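Local structure of kappa-carrageenase (1DYP) at residues 97-102 with 196-201; 132-137 with 157-162; 182-187 with 206-211; 229-234 with 258-263; 235-240 with 248-253. The protein catalyses the endohydrolysis of beta-1,4 linkages between galactose 4-sulfate and 3,6-anhydrogalactose in kappa-carrageenan, this chain being its glycoside hydrolase family 16 catalytic domain. The protein carries 1 engineered substitution. All blocks are in the same frame, centred on the assembly; numbering follows the deposited sequence. Where two conformers were deposited one is given.

Contact 1 (97-102 with 196-201)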
# COMPACT_ATOMS: atom_id res chain seq x y z
N TYR A 97 -10.22 -12.40 1.06
CA TYR A 97 -11.54 -11.96 0.61
C TYR A 97 -12.24 -11.06 1.61
O TYR A 97 -12.12 -11.24 2.83
CB TYR A 97 -12.41 -13.18 0.30
CG TYR A 97 -11.65 -14.24 -0.46
CD1 TYR A 97 -10.89 -13.91 -1.58
CD2 TYR A 97 -11.63 -15.56 -0.01
CE1 TYR A 97 -10.12 -14.86 -2.24
CE2 TYR A 97 -10.86 -16.52 -0.66
CZ TYR A 97 -10.11 -16.17 -1.77
OH TYR A 97 -9.31 -17.10 -2.39
N GLY A 98 -12.95 -10.07 1.09
CA GLY A 98 -13.68 -9.14 1.93
C GLY A 98 -13.68 -7.75 1.35
O GLY A 98 -13.06 -7.50 0.31
N TYR A 99 -14.39 -6.84 2.00
CA TYR A 99 -14.44 -5.47 1.54
C TYR A 99 -13.56 -4.65 2.47
O TYR A 99 -13.69 -4.74 3.70
CB TYR A 99 -15.86 -4.92 1.56
CG TYR A 99 -15.93 -3.52 1.02
CD1 TYR A 99 -15.77 -3.27 -0.35
CD2 TYR A 99 -16.08 -2.43 1.87
CE1 TYR A 99 -15.77 -1.98 -0.85
CE2 TYR A 99 -16.07 -1.13 1.38
CZ TYR A 99 -15.91 -0.91 0.02
OH TYR A 99 -15.90 0.37 -0.47
N TYR A 100 -12.67 -3.86 1.89
CA TYR A 100 -11.74 -3.03 2.65
C TYR A 100 -11.95 -1.57 2.31
O TYR A 100 -12.18 -1.22 1.16
CB TYR A 100 -10.30 -3.39 2.30
CG TYR A 100 -9.94 -4.84 2.47
CD1 TYR A 100 -10.36 -5.80 1.55
CD2 TYR A 100 -9.13 -5.26 3.53
CE1 TYR A 100 -9.97 -7.14 1.67
CE2 TYR A 100 -8.75 -6.58 3.67
CZ TYR A 100 -9.16 -7.51 2.73
OH TYR A 100 -8.75 -8.81 2.85
N GLU A 101 -11.84 -0.71 3.31
CA GLU A 101 -12.03 0.71 3.08
C GLU A 101 -11.23 1.56 4.06
O GLU A 101 -11.16 1.25 5.25
CB GLU A 101 -13.51 1.06 3.19
CG GLU A 101 -13.83 2.53 3.04
CD GLU A 101 -15.32 2.79 3.11
OE1 GLU A 101 -16.05 2.30 2.22
OE2 GLU A 101 -15.77 3.49 4.05
N ALA A 102 -10.62 2.62 3.55
CA ALA A 102 -9.87 3.53 4.40
C ALA A 102 -10.23 4.94 3.97
O ALA A 102 -10.40 5.22 2.79
CB ALA A 102 -8.37 3.30 4.25
N GLY A 196 -11.60 2.08 -1.37
CA GLY A 196 -11.93 0.73 -0.99
C GLY A 196 -11.73 -0.29 -2.08
O GLY A 196 -11.51 0.04 -3.25
N VAL A 197 -11.80 -1.55 -1.69
CA VAL A 197 -11.66 -2.64 -2.64
C VAL A 197 -12.45 -3.83 -2.13
O VAL A 197 -12.48 -4.11 -0.94
CB VAL A 197 -10.18 -3.04 -2.84
CG1 VAL A 197 -9.63 -3.72 -1.59
CG2 VAL A 197 -10.05 -3.96 -4.05
N ASN A 198 -13.14 -4.49 -3.05
CA ASN A 198 -13.89 -5.67 -2.69
C ASN A 198 -13.13 -6.82 -3.32
O ASN A 198 -12.93 -6.85 -4.53
CB ASN A 198 -15.31 -5.62 -3.24
CG ASN A 198 -16.16 -6.77 -2.74
OD1 ASN A 198 -16.02 -7.19 -1.59
ND2 ASN A 198 -17.04 -7.28 -3.59
N VAL A 199 -12.71 -7.76 -2.48
CA VAL A 199 -11.95 -8.90 -2.95
C VAL A 199 -12.74 -10.19 -2.77
O VAL A 199 -13.19 -10.50 -1.67
CB VAL A 199 -10.62 -9.03 -2.17
CG1 VAL A 199 -9.77 -10.14 -2.76
CG2 VAL A 199 -9.86 -7.70 -2.20
N THR A 200 -12.91 -10.93 -3.86
CA THR A 200 -13.60 -12.22 -3.82
C THR A 200 -12.64 -13.19 -4.50
O THR A 200 -11.62 -12.77 -5.05
CB THR A 200 -14.93 -12.21 -4.61
OG1 THR A 200 -14.66 -12.24 -6.01
CG2 THR A 200 -15.73 -10.96 -4.27
N LYS A 201 -12.94 -14.48 -4.47
CA LYS A 201 -12.04 -15.43 -5.11
C LYS A 201 -12.01 -15.24 -6.62
O LYS A 201 -11.07 -15.66 -7.28
CB LYS A 201 -12.45 -16.87 -4.79
CG LYS A 201 -13.88 -17.21 -5.12
CD LYS A 201 -14.12 -18.71 -4.97
CE LYS A 201 -13.54 -19.25 -3.67
NZ LYS A 201 -14.12 -18.61 -2.46

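Contact 2 (132-137 with 157-162)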
# COMPACT_ATOMS: atom_id res chain seq x y z
N ASP A 132 1.91 -21.74 -9.62
CA ASP A 132 1.98 -21.41 -8.20
C ASP A 132 2.21 -19.91 -8.02
O ASP A 132 2.98 -19.30 -8.75
CB ASP A 132 3.14 -22.15 -7.53
CG ASP A 132 2.72 -23.50 -6.96
OD1 ASP A 132 1.54 -23.87 -7.07
OD2 ASP A 132 3.60 -24.18 -6.39
N VAL A 133 1.52 -19.34 -7.03
CA VAL A 133 1.66 -17.92 -6.72
C VAL A 133 2.48 -17.82 -5.44
O VAL A 133 2.05 -18.30 -4.39
CB VAL A 133 0.29 -17.26 -6.52
CG1 VAL A 133 0.47 -15.82 -6.06
CG2 VAL A 133 -0.50 -17.29 -7.83
N GLN A 134 3.65 -17.21 -5.54
CA GLN A 134 4.54 -17.07 -4.39
C GLN A 134 4.31 -15.78 -3.62
O GLN A 134 4.73 -15.67 -2.47
CB GLN A 134 6.00 -17.09 -4.84
CG GLN A 134 6.38 -18.24 -5.75
CD GLN A 134 7.88 -18.33 -5.97
OE1 GLN A 134 8.59 -17.32 -5.92
NE2 GLN A 134 8.37 -19.54 -6.23
N TYR A 135 3.67 -14.82 -4.26
CA TYR A 135 3.43 -13.52 -3.63
C TYR A 135 2.19 -12.86 -4.20
O TYR A 135 1.97 -12.85 -5.41
CB TYR A 135 4.65 -12.62 -3.88
CG TYR A 135 4.50 -11.19 -3.40
CD1 TYR A 135 4.49 -10.89 -2.04
CD2 TYR A 135 4.37 -10.14 -4.31
CE1 TYR A 135 4.36 -9.58 -1.59
CE2 TYR A 135 4.24 -8.82 -3.87
CZ TYR A 135 4.24 -8.55 -2.51
OH TYR A 135 4.11 -7.25 -2.07
N SER A 136 1.37 -12.30 -3.31
CA SER A 136 0.15 -11.60 -3.71
C SER A 136 0.11 -10.22 -3.05
O SER A 136 0.35 -10.09 -1.85
CB SER A 136 -1.10 -12.38 -3.27
OG SER A 136 -1.17 -13.65 -3.89
N GLU A 137 -0.20 -9.20 -3.85
CA GLU A 137 -0.28 -7.84 -3.34
C GLU A 137 -1.43 -7.11 -4.01
O GLU A 137 -1.51 -7.05 -5.23
CB GLU A 137 1.01 -7.08 -3.62
CG GLU A 137 0.99 -5.62 -3.15
CD GLU A 137 2.21 -4.84 -3.62
OE1 GLU A 137 3.28 -5.45 -3.79
OE2 GLU A 137 2.10 -3.61 -3.81
N HIS A 157 0.21 -6.59 -7.69
CA HIS A 157 1.57 -7.08 -7.88
C HIS A 157 1.55 -8.54 -7.47
O HIS A 157 0.78 -8.93 -6.59
CB HIS A 157 2.58 -6.35 -6.98
CG HIS A 157 2.74 -4.90 -7.30
ND1 HIS A 157 1.78 -3.96 -7.02
CD2 HIS A 157 3.78 -4.22 -7.84
CE1 HIS A 157 2.21 -2.76 -7.37
NE2 HIS A 157 3.43 -2.89 -7.88
N ASN A 158 2.38 -9.36 -8.10
CA ASN A 158 2.42 -10.77 -7.76
C ASN A 158 3.61 -11.48 -8.39
O ASN A 158 4.26 -10.95 -9.29
CB ASN A 158 1.15 -11.48 -8.24
CG ASN A 158 0.99 -11.46 -9.75
OD1 ASN A 158 0.65 -10.43 -10.33
ND2 ASN A 158 1.26 -12.59 -10.40
N ILE A 159 3.88 -12.67 -7.88
CA ILE A 159 4.92 -13.53 -8.41
C ILE A 159 4.21 -14.85 -8.69
O ILE A 159 3.63 -15.45 -7.79
CB ILE A 159 6.04 -13.81 -7.39
CG1 ILE A 159 6.82 -12.52 -7.10
CG2 ILE A 159 6.98 -14.88 -7.96
CD1 ILE A 159 7.88 -12.69 -6.03
N VAL A 160 4.24 -15.28 -9.94
CA VAL A 160 3.60 -16.52 -10.32
C VAL A 160 4.56 -17.34 -11.17
O VAL A 160 5.33 -16.80 -11.95
CB VAL A 160 2.28 -16.27 -11.10
CG1 VAL A 160 2.57 -15.52 -12.39
CG2 VAL A 160 1.58 -17.59 -11.40
N VAL A 161 4.51 -18.66 -11.01
CA VAL A 161 5.39 -19.54 -11.76
C VAL A 161 4.90 -19.70 -13.20
O VAL A 161 3.80 -20.19 -13.45
CB VAL A 161 5.47 -20.93 -11.09
CG1 VAL A 161 6.33 -21.87 -11.93
CG2 VAL A 161 6.06 -20.80 -9.70
N LYS A 162 5.74 -19.27 -14.14
CA LYS A 162 5.44 -19.37 -15.57
C LYS A 162 6.58 -20.14 -16.23
O LYS A 162 7.74 -19.76 -16.13
CB LYS A 162 5.37 -17.98 -16.21
CG LYS A 162 4.19 -17.13 -15.79
CD LYS A 162 4.23 -15.82 -16.56
CE LYS A 162 3.04 -14.92 -16.25
NZ LYS A 162 3.10 -13.66 -17.04

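Contact 3 (182-187 with 206-211)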
# COMPACT_ATOMS: atom_id res chain seq x y z
N TYR A 182 -6.53 5.89 -12.64
CA TYR A 182 -7.73 6.70 -12.49
C TYR A 182 -7.43 8.18 -12.32
O TYR A 182 -6.47 8.56 -11.64
CB TYR A 182 -8.52 6.20 -11.28
CG TYR A 182 -9.82 6.91 -11.01
CD1 TYR A 182 -10.88 6.86 -11.92
CD2 TYR A 182 -10.03 7.58 -9.80
CE1 TYR A 182 -12.11 7.44 -11.63
CE2 TYR A 182 -11.26 8.17 -9.50
CZ TYR A 182 -12.30 8.09 -10.41
OH TYR A 182 -13.52 8.63 -10.10
N HIS A 183 -8.25 9.01 -12.95
CA HIS A 183 -8.09 10.45 -12.82
C HIS A 183 -9.13 10.87 -11.78
O HIS A 183 -10.33 10.86 -12.05
CB HIS A 183 -8.35 11.15 -14.16
CG HIS A 183 -8.19 12.63 -14.09
ND1 HIS A 183 -9.22 13.48 -13.73
CD2 HIS A 183 -7.10 13.42 -14.26
CE1 HIS A 183 -8.77 14.72 -13.69
NE2 HIS A 183 -7.49 14.71 -14.00
N LEU A 184 -8.65 11.21 -10.60
CA LEU A 184 -9.53 11.62 -9.51
C LEU A 184 -10.29 12.90 -9.83
O LEU A 184 -9.75 13.81 -10.45
CB LEU A 184 -8.71 11.83 -8.23
CG LEU A 184 -7.94 10.62 -7.68
CD1 LEU A 184 -6.92 11.08 -6.65
CD2 LEU A 184 -8.92 9.64 -7.06
N PRO A 185 -11.56 12.97 -9.41
CA PRO A 185 -12.36 14.17 -9.66
C PRO A 185 -12.15 15.21 -8.56
O PRO A 185 -12.97 16.11 -8.36
CB PRO A 185 -13.78 13.63 -9.69
CG PRO A 185 -13.73 12.55 -8.66
CD PRO A 185 -12.41 11.85 -8.97
N PHE A 186 -11.03 15.07 -7.86
CA PHE A 186 -10.68 15.97 -6.76
C PHE A 186 -9.19 15.86 -6.46
O PHE A 186 -8.52 14.95 -6.95
CB PHE A 186 -11.49 15.58 -5.51
CG PHE A 186 -11.32 14.14 -5.10
CD1 PHE A 186 -10.18 13.72 -4.41
CD2 PHE A 186 -12.28 13.19 -5.42
CE1 PHE A 186 -10.01 12.39 -4.05
CE2 PHE A 186 -12.12 11.85 -5.07
CZ PHE A 186 -10.98 11.44 -4.38
N ASP A 187 -8.68 16.79 -5.66
CA ASP A 187 -7.28 16.76 -5.27
C ASP A 187 -7.28 15.87 -4.03
O ASP A 187 -7.90 16.20 -3.02
CB ASP A 187 -6.80 18.17 -4.89
CG ASP A 187 -5.31 18.22 -4.63
OD1 ASP A 187 -4.79 17.29 -3.98
OD2 ASP A 187 -4.67 19.19 -5.07
N TRP A 206 -12.25 -2.02 -7.26
CA TRP A 206 -11.77 -0.85 -6.53
C TRP A 206 -12.77 0.30 -6.54
O TRP A 206 -13.47 0.53 -7.53
CB TRP A 206 -10.46 -0.35 -7.13
CG TRP A 206 -9.26 -1.22 -6.91
CD1 TRP A 206 -8.24 -0.99 -6.03
CD2 TRP A 206 -8.88 -2.38 -7.67
NE1 TRP A 206 -7.24 -1.92 -6.20
CE2 TRP A 206 -7.60 -2.79 -7.20
CE3 TRP A 206 -9.48 -3.12 -8.70
CZ2 TRP A 206 -6.92 -3.89 -7.73
CZ3 TRP A 206 -8.79 -4.23 -9.22
CH2 TRP A 206 -7.53 -4.59 -8.74
N TYR A 207 -12.81 1.04 -5.43
CA TYR A 207 -13.72 2.16 -5.28
C TYR A 207 -13.04 3.41 -4.75
O TYR A 207 -12.09 3.34 -3.97
CB TYR A 207 -14.84 1.82 -4.29
CG TYR A 207 -15.65 0.59 -4.63
CD1 TYR A 207 -15.14 -0.69 -4.42
CD2 TYR A 207 -16.94 0.71 -5.14
CE1 TYR A 207 -15.90 -1.82 -4.71
CE2 TYR A 207 -17.71 -0.42 -5.44
CZ TYR A 207 -17.18 -1.68 -5.22
OH TYR A 207 -17.93 -2.79 -5.51
N VAL A 208 -13.54 4.57 -5.18
CA VAL A 208 -13.04 5.86 -4.71
C VAL A 208 -14.30 6.70 -4.50
O VAL A 208 -15.03 6.98 -5.45
CB VAL A 208 -12.12 6.55 -5.72
CG1 VAL A 208 -11.75 7.94 -5.21
CG2 VAL A 208 -10.85 5.73 -5.92
N ASP A 209 -14.55 7.08 -3.25
CA ASP A 209 -15.74 7.85 -2.92
C ASP A 209 -17.01 7.22 -3.50
O ASP A 209 -17.88 7.90 -4.03
CB ASP A 209 -15.60 9.31 -3.40
CG ASP A 209 -14.70 10.14 -2.50
OD1 ASP A 209 -14.37 9.68 -1.38
OD2 ASP A 209 -14.32 11.26 -2.89
N GLY A 210 -17.09 5.89 -3.40
CA GLY A 210 -18.26 5.17 -3.87
C GLY A 210 -18.29 4.75 -5.33
O GLY A 210 -19.07 3.88 -5.70
N GLU A 211 -17.44 5.37 -6.15
CA GLU A 211 -17.39 5.05 -7.57
C GLU A 211 -16.43 3.91 -7.88
O GLU A 211 -15.36 3.84 -7.28
CB GLU A 211 -16.98 6.29 -8.36
CG GLU A 211 -17.97 7.43 -8.26
CD GLU A 211 -19.29 7.09 -8.90
OE1 GLU A 211 -19.32 6.92 -10.13
OE2 GLU A 211 -20.30 6.97 -8.17
O HOH W 1 -14.44 9.03 -7.45

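Contact 4 (229-234 with 258-263). With CD (cadmium ion), chain C.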
# COMPACT_ATOMS: atom_id res chain seq x y z
N LEU A 229 -1.11 0.41 5.70
CA LEU A 229 -1.25 1.83 5.42
C LEU A 229 0.19 2.32 5.54
O LEU A 229 0.86 2.08 6.54
CB LEU A 229 -2.14 2.51 6.47
CG LEU A 229 -3.62 2.15 6.38
CD1 LEU A 229 -4.31 2.42 7.71
CD2 LEU A 229 -4.27 2.95 5.26
N SER A 230 0.69 2.99 4.50
CA SER A 230 2.07 3.45 4.56
C SER A 230 2.30 4.55 3.55
O SER A 230 1.52 4.73 2.63
CB SER A 230 3.03 2.30 4.25
OG SER A 230 2.82 1.80 2.94
N GLN A 231 3.38 5.30 3.74
CA GLN A 231 3.71 6.37 2.81
C GLN A 231 5.12 6.13 2.29
O GLN A 231 6.08 6.07 3.06
CB GLN A 231 3.61 7.73 3.50
CG GLN A 231 3.86 8.89 2.56
CD GLN A 231 3.30 10.19 3.08
OE1 GLN A 231 2.10 10.45 2.94
NE2 GLN A 231 4.15 11.00 3.68
N GLY A 232 5.23 5.97 0.98
CA GLY A 232 6.53 5.73 0.38
C GLY A 232 7.13 6.96 -0.27
O GLY A 232 6.45 7.96 -0.48
N LEU A 233 8.41 6.86 -0.61
CA LEU A 233 9.13 7.95 -1.25
C LEU A 233 9.05 7.77 -2.76
O LEU A 233 9.00 6.64 -3.26
CB LEU A 233 10.59 7.94 -0.79
CG LEU A 233 11.41 9.22 -0.96
CD1 LEU A 233 10.87 10.33 -0.06
CD2 LEU A 233 12.86 8.92 -0.62
N ARG A 234 9.04 8.88 -3.50
CA ARG A 234 8.96 8.84 -4.95
C ARG A 234 9.80 9.95 -5.58
O ARG A 234 10.44 10.73 -4.87
CB ARG A 234 7.50 9.02 -5.40
CG ARG A 234 6.56 7.91 -4.94
CD ARG A 234 6.87 6.59 -5.64
NE ARG A 234 5.85 5.57 -5.38
CZ ARG A 234 5.86 4.73 -4.35
NH1 ARG A 234 6.83 4.79 -3.45
NH2 ARG A 234 4.89 3.83 -4.23
N THR A 258 6.07 15.66 5.74
CA THR A 258 4.77 15.68 5.08
C THR A 258 4.10 14.38 5.53
O THR A 258 4.76 13.35 5.68
CB THR A 258 4.92 15.76 3.55
OG1 THR A 258 3.64 16.05 2.97
CG2 THR A 258 5.48 14.47 2.97
N SER A 259 2.79 14.42 5.73
CA SER A 259 2.09 13.24 6.21
C SER A 259 0.73 12.99 5.61
O SER A 259 0.01 13.92 5.24
CB SER A 259 1.95 13.34 7.73
OG SER A 259 1.28 14.53 8.08
N MSE A 260 0.37 11.72 5.55
CA MSE A 260 -0.91 11.30 5.03
C MSE A 260 -1.66 11.03 6.33
O MSE A 260 -1.05 10.70 7.36
CB MSE A 260 -0.78 10.00 4.24
CG MSE A 260 -0.34 8.82 5.09
SE MSE A 260 -0.16 7.15 4.12
CE MSE A 260 -1.99 6.57 4.12
N GLU A 261 -2.98 11.18 6.31
CA GLU A 261 -3.78 10.93 7.50
C GLU A 261 -4.87 9.92 7.18
O GLU A 261 -5.47 9.96 6.10
CB GLU A 261 -4.41 12.23 8.00
CG GLU A 261 -3.42 13.34 8.28
CD GLU A 261 -4.04 14.49 9.05
OE1 GLU A 261 -5.18 14.88 8.71
OE2 GLU A 261 -3.39 15.01 9.98
N VAL A 262 -5.11 9.01 8.12
CA VAL A 262 -6.13 7.99 7.94
C VAL A 262 -7.14 8.13 9.07
O VAL A 262 -6.82 7.93 10.24
CB VAL A 262 -5.52 6.58 7.99
CG1 VAL A 262 -6.57 5.55 7.61
CG2 VAL A 262 -4.33 6.50 7.05
N ASP A 263 -8.37 8.50 8.71
CA ASP A 263 -9.42 8.67 9.69
C ASP A 263 -9.84 7.31 10.23
O ASP A 263 -10.11 7.15 11.42
CB ASP A 263 -10.61 9.38 9.03
CG ASP A 263 -11.72 9.73 10.01
OD1 ASP A 263 -11.50 9.63 11.23
OD2 ASP A 263 -12.81 10.12 9.54
CD CD C . -11.11 8.25 13.24
O HOH W 2 -12.08 8.32 15.34
O HOH W 3 -13.19 7.30 12.60
O HOH W 4 -12.30 10.51 13.57

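Contact 5 (235-240 with 248-253)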
# COMPACT_ATOMS: atom_id res chain seq x y z
N ALA A 235 9.81 10.00 -6.91
CA ALA A 235 10.53 11.03 -7.63
C ALA A 235 10.01 12.36 -7.08
O ALA A 235 8.82 12.48 -6.79
CB ALA A 235 10.25 10.92 -9.12
N PRO A 236 10.86 13.38 -6.99
CA PRO A 236 12.27 13.47 -7.37
C PRO A 236 13.32 12.91 -6.41
O PRO A 236 14.50 13.22 -6.56
CB PRO A 236 12.46 14.96 -7.58
CG PRO A 236 11.64 15.52 -6.44
CD PRO A 236 10.37 14.68 -6.49
N HIS A 237 12.91 12.10 -5.45
CA HIS A 237 13.85 11.56 -4.47
C HIS A 237 14.23 10.11 -4.71
O HIS A 237 14.93 9.51 -3.90
CB HIS A 237 13.25 11.71 -3.08
CG HIS A 237 12.75 13.09 -2.80
ND1 HIS A 237 13.57 14.19 -2.80
CD2 HIS A 237 11.50 13.55 -2.56
CE1 HIS A 237 12.85 15.28 -2.58
NE2 HIS A 237 11.59 14.91 -2.44
N THR A 238 13.78 9.57 -5.83
CA THR A 238 14.05 8.18 -6.15
C THR A 238 14.31 7.93 -7.62
O THR A 238 14.01 8.77 -8.48
CB THR A 238 12.86 7.28 -5.78
OG1 THR A 238 11.72 7.68 -6.56
CG2 THR A 238 12.51 7.41 -4.30
N GLN A 239 14.86 6.76 -7.90
CA GLN A 239 15.11 6.28 -9.24
C GLN A 239 14.55 4.87 -9.16
O GLN A 239 14.48 4.29 -8.07
CB GLN A 239 16.60 6.21 -9.56
CG GLN A 239 17.35 7.53 -9.48
CD GLN A 239 16.84 8.57 -10.47
OE1 GLN A 239 16.01 8.28 -11.34
NE2 GLN A 239 17.35 9.79 -10.34
N TRP A 240 14.14 4.31 -10.29
CA TRP A 240 13.60 2.96 -10.29
C TRP A 240 14.29 2.13 -11.35
O TRP A 240 14.27 2.46 -12.54
CB TRP A 240 12.09 3.01 -10.54
CG TRP A 240 11.49 1.67 -10.82
CD1 TRP A 240 11.39 1.05 -12.03
CD2 TRP A 240 10.93 0.76 -9.86
NE1 TRP A 240 10.81 -0.19 -11.89
CE2 TRP A 240 10.52 -0.39 -10.57
CE3 TRP A 240 10.74 0.81 -8.48
CZ2 TRP A 240 9.93 -1.48 -9.93
CZ3 TRP A 240 10.16 -0.28 -7.84
CH2 TRP A 240 9.76 -1.41 -8.57
N SER A 248 17.81 9.18 -5.27
CA SER A 248 18.25 10.08 -6.32
C SER A 248 19.19 11.07 -5.64
O SER A 248 19.48 10.93 -4.46
CB SER A 248 17.07 10.85 -6.93
OG SER A 248 16.59 11.82 -6.01
N ALA A 249 19.64 12.07 -6.38
CA ALA A 249 20.54 13.07 -5.82
C ALA A 249 19.76 14.19 -5.14
O ALA A 249 20.34 15.07 -4.51
CB ALA A 249 21.43 13.65 -6.92
N ASN A 250 18.44 14.15 -5.27
CA ASN A 250 17.61 15.17 -4.64
C ASN A 250 17.21 14.71 -3.25
O ASN A 250 16.35 13.84 -3.09
CB ASN A 250 16.34 15.43 -5.46
CG ASN A 250 15.46 16.51 -4.85
OD1 ASN A 250 15.35 16.61 -3.62
ND2 ASN A 250 14.83 17.32 -5.69
N LYS A 251 17.84 15.29 -2.25
CA LYS A 251 17.54 14.96 -0.86
C LYS A 251 17.15 16.24 -0.13
O LYS A 251 17.58 16.51 0.99
CB LYS A 251 18.75 14.30 -0.19
CG LYS A 251 20.09 14.91 -0.53
CD LYS A 251 21.23 14.02 -0.03
CE LYS A 251 22.57 14.49 -0.58
NZ LYS A 251 23.68 13.58 -0.19
N SER A 252 16.32 17.04 -0.80
CA SER A 252 15.85 18.30 -0.25
C SER A 252 14.98 18.10 0.97
O SER A 252 14.23 17.12 1.06
CB SER A 252 15.06 19.07 -1.31
OG SER A 252 14.55 20.28 -0.78
N ALA A 253 15.08 19.03 1.91
CA ALA A 253 14.29 18.99 3.13
C ALA A 253 13.01 19.81 2.91
O ALA A 253 12.08 19.74 3.71
CB ALA A 253 15.09 19.57 4.29

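Contact 1 (97-102 with 196-201)
Tyr97 brings CD1 and CE1 up to the backbone where 196-201 leaves its strand. CD1 lies 3.5 Å from Thr200 C, and CE1 is equally close to Lys201 CA. CG, beside the backbone N (chi1 -43°), starts the ring in that direction, and Val199 CG1 meets the ring edge, 4.1 Å from Tyr97 CD1. An alanine here would probably open a gap beside Thr200 and Lys201 and take the ring edge away from Val199 CG1. The strands run antiparallel; Gly98 with Val199 and Tyr100 with Val197 are hydrogen-bonded pairs, each bonded in both directions. On their shared face Tyr100 and Val197 point the same way, side by side, with Tyr100 CD1 3.8 Å from Val197 CG1. Beyond it, Tyr100 CE1 reaches Val199 CG2 at 3.9 Å. On the other face Tyr99 crosses Asn198 at about a right angle, its ring edge touching Asn198 CB. Gly196 is hemmed in there: a CB would collide with Tyr99 OH and Tyr100 O. The Tyr100 hydroxyl bonds to Asn96 O, while its ring and Val197 pack on Met119 of strand 113-120, inside the beta-sandwich. In its own layer, strand 98-105 runs between 193-199 and 258-270, and 203-208 follows beyond 193-199.

Contact 2 (132-137 with 157-162)
Glu137, the nucleophile, and His157 lie side by side and point the same way, carboxylate and ring planes only 9° apart. Glu137 OE2 is 3.2 Å from His157 ND1, but the angle is poor for a hydrogen bond; ND1 bonds weakly to Asp139 instead, and NE2 binds a cadmium ion. Glu137 OE1 is gripped by Tyr135 OH at 2.6 Å, a donor standing above the carboxylate plane (36° out of it). One shell out, Tyr135 CB packs 3.9 Å from Ile159 CD1. Here the strand carries a classic beta bulge: Gln134 and Tyr135 both face Ile159, Gln134 N donating to Ile159 O and Ile159 N to Tyr135 O. Downstream on the same strand begins the ExDxxE signature of family 16, formed by Glu137, Asp139 and Glu142. Ile159 CG2 lies 3.6 Å from Gln134 OE1, while Gln134 NE2 bonds to Leu127 O. Before the bulge, Val133 CG2 and Val160 CG2 meet 4.1 Å apart, the side chains crossing obliquely. Asp132 O accepts from Val161 N.

Contact 3 (182-187 with 206-211)
Val208 meets three side chains of the 182-187 segment through carbon atoms. Its CG1 lies 3.7 Å from Phe186 CZ, at the edge of that ring, and 3.8 Å from Leu184 CD2, whose side chain crosses at about a right angle. Tyr182 adds a looser touch, CE2 to Val208 CB at 4.2 Å. With CG set between backbone N and carbonyl carbon (chi1 55°), the Phe186 ring also meets the Asp209 carboxylate tip to tip, Phe186 CE2 3.2 Å from Asp209 OD2 and the two planes 36° apart. That carboxylate is held from elsewhere: His193 ND1 bonds to OD2 and Thr194 N to OD1, and the His193 ring stacks on Phe186. Asp209 and Gly210 are the two central residues of a type I' turn, which closes the beta-hairpin of strands 203-208 and 211-217. Val208 N donates to Glu211 O at 2.9 Å, and Glu211 N returns a bond to Val208 O. The polar link between the segments goes through one water, 2.8 Å from Tyr182 OH and donating to Val208 O at 2.9 Å. Val208 O thus accepts both from the water and from the turn. Strand 181-183 pairs with 151-162, whose His154 touches both Tyr182 and Val208.

Contact 4 (229-234 with 258-263)
Leu229 and Gln231 face Val262 and Met260 across the interior of the beta-sandwich, a layer-to-layer contact between strand segments whose axes approach to 8.0 Å and run nearly antiparallel (158°). Strand 225-233 pairs with 75-95 and 113-120, strand 258-270 with 54-70 and 98-105. Leu229 and Val262 meet tip to tip, Leu229 CD1 to Val262 CG1 at 3.9 Å. Gln231, extended with CG anti to the backbone N (chi1 -177°), slides past selenomethionine Met260 in the opposite direction; Gln231 OE1 lies 3.2 Å from Met260 CB and NE2 3.1 Å from Thr258 O. Met260 SE comes within 3.3 Å of Ser230 O. Asp263 binds a cadmium ion through O at 2.3 Å and OD1 at 2.5 Å, joined by three waters and the backbone O of Glu22 and of Gly53. Arg234, important for substrate recognition, gives NH1 to Leu233 O and NE to Gln145. Gln231 is thus buried with its amide nitrogen shared between Thr59 OG1 and a weak bond to Thr258 O, which would tend to limit its rotation.

Contact 5 (235-240 with 248-253)
His237 sets its ring nearly perpendicular to the amide of Asn250, the planes 86° apart, where an ST turn and an Asx turn shape the loop after the hairpin of strands 238-241 and 244-247. His237 ND1 donates to Asn250 O at 2.8 Å; the acceptor lies in the ring plane, while the donor stands above the carbonyl plane. Asn250 holds CG anti to its backbone N (chi1 -179°), and OD1 comes 3.0 Å from His237 CE1. The same OD1 accepts from Ser252 N, closing the Asx turn. An alanine in place of Asn250 would probably leave Ser252 N without this acceptor and take the amide from beside His237 CE1 and Pro236 CG. Pro236, after a cis peptide, puts CG over one face of the His237 ring, offset toward its rim, and CG also lies 3.7 Å from Asn250 ND2. The Tyr84 and Phe256 rings also meet His237. Ser248 works both ways: its OG accepts from Asn250 N, making the ST turn, and donates to Pro236 O at 2.6 Å.

Contacts 1, 2 and 4 are buried, whereas contacts 3 and 5 are partly buried. Contacts 1 and 2 are lateral strand pairings built on backbone bonds, regular in contact 1 and bulged in contact 2, which holds the nucleophile. Contact 4 joins layers mainly through side chains; it touches contact 1 where Leu229 CD2 meets Ala102 CB, and its strand 258-270 also pairs with 98-105 of contact 1. Contact 3 also adjoins contact 1, because strands 193-199 and 203-208 pair, but it relies on apolar packing and a bridging water. Contact 5, nested within the loop closed by contact 4, joins a loop to the turn and strand start at 236-239, mostly by polar bonds, about 33 Å from contact 1 between centres.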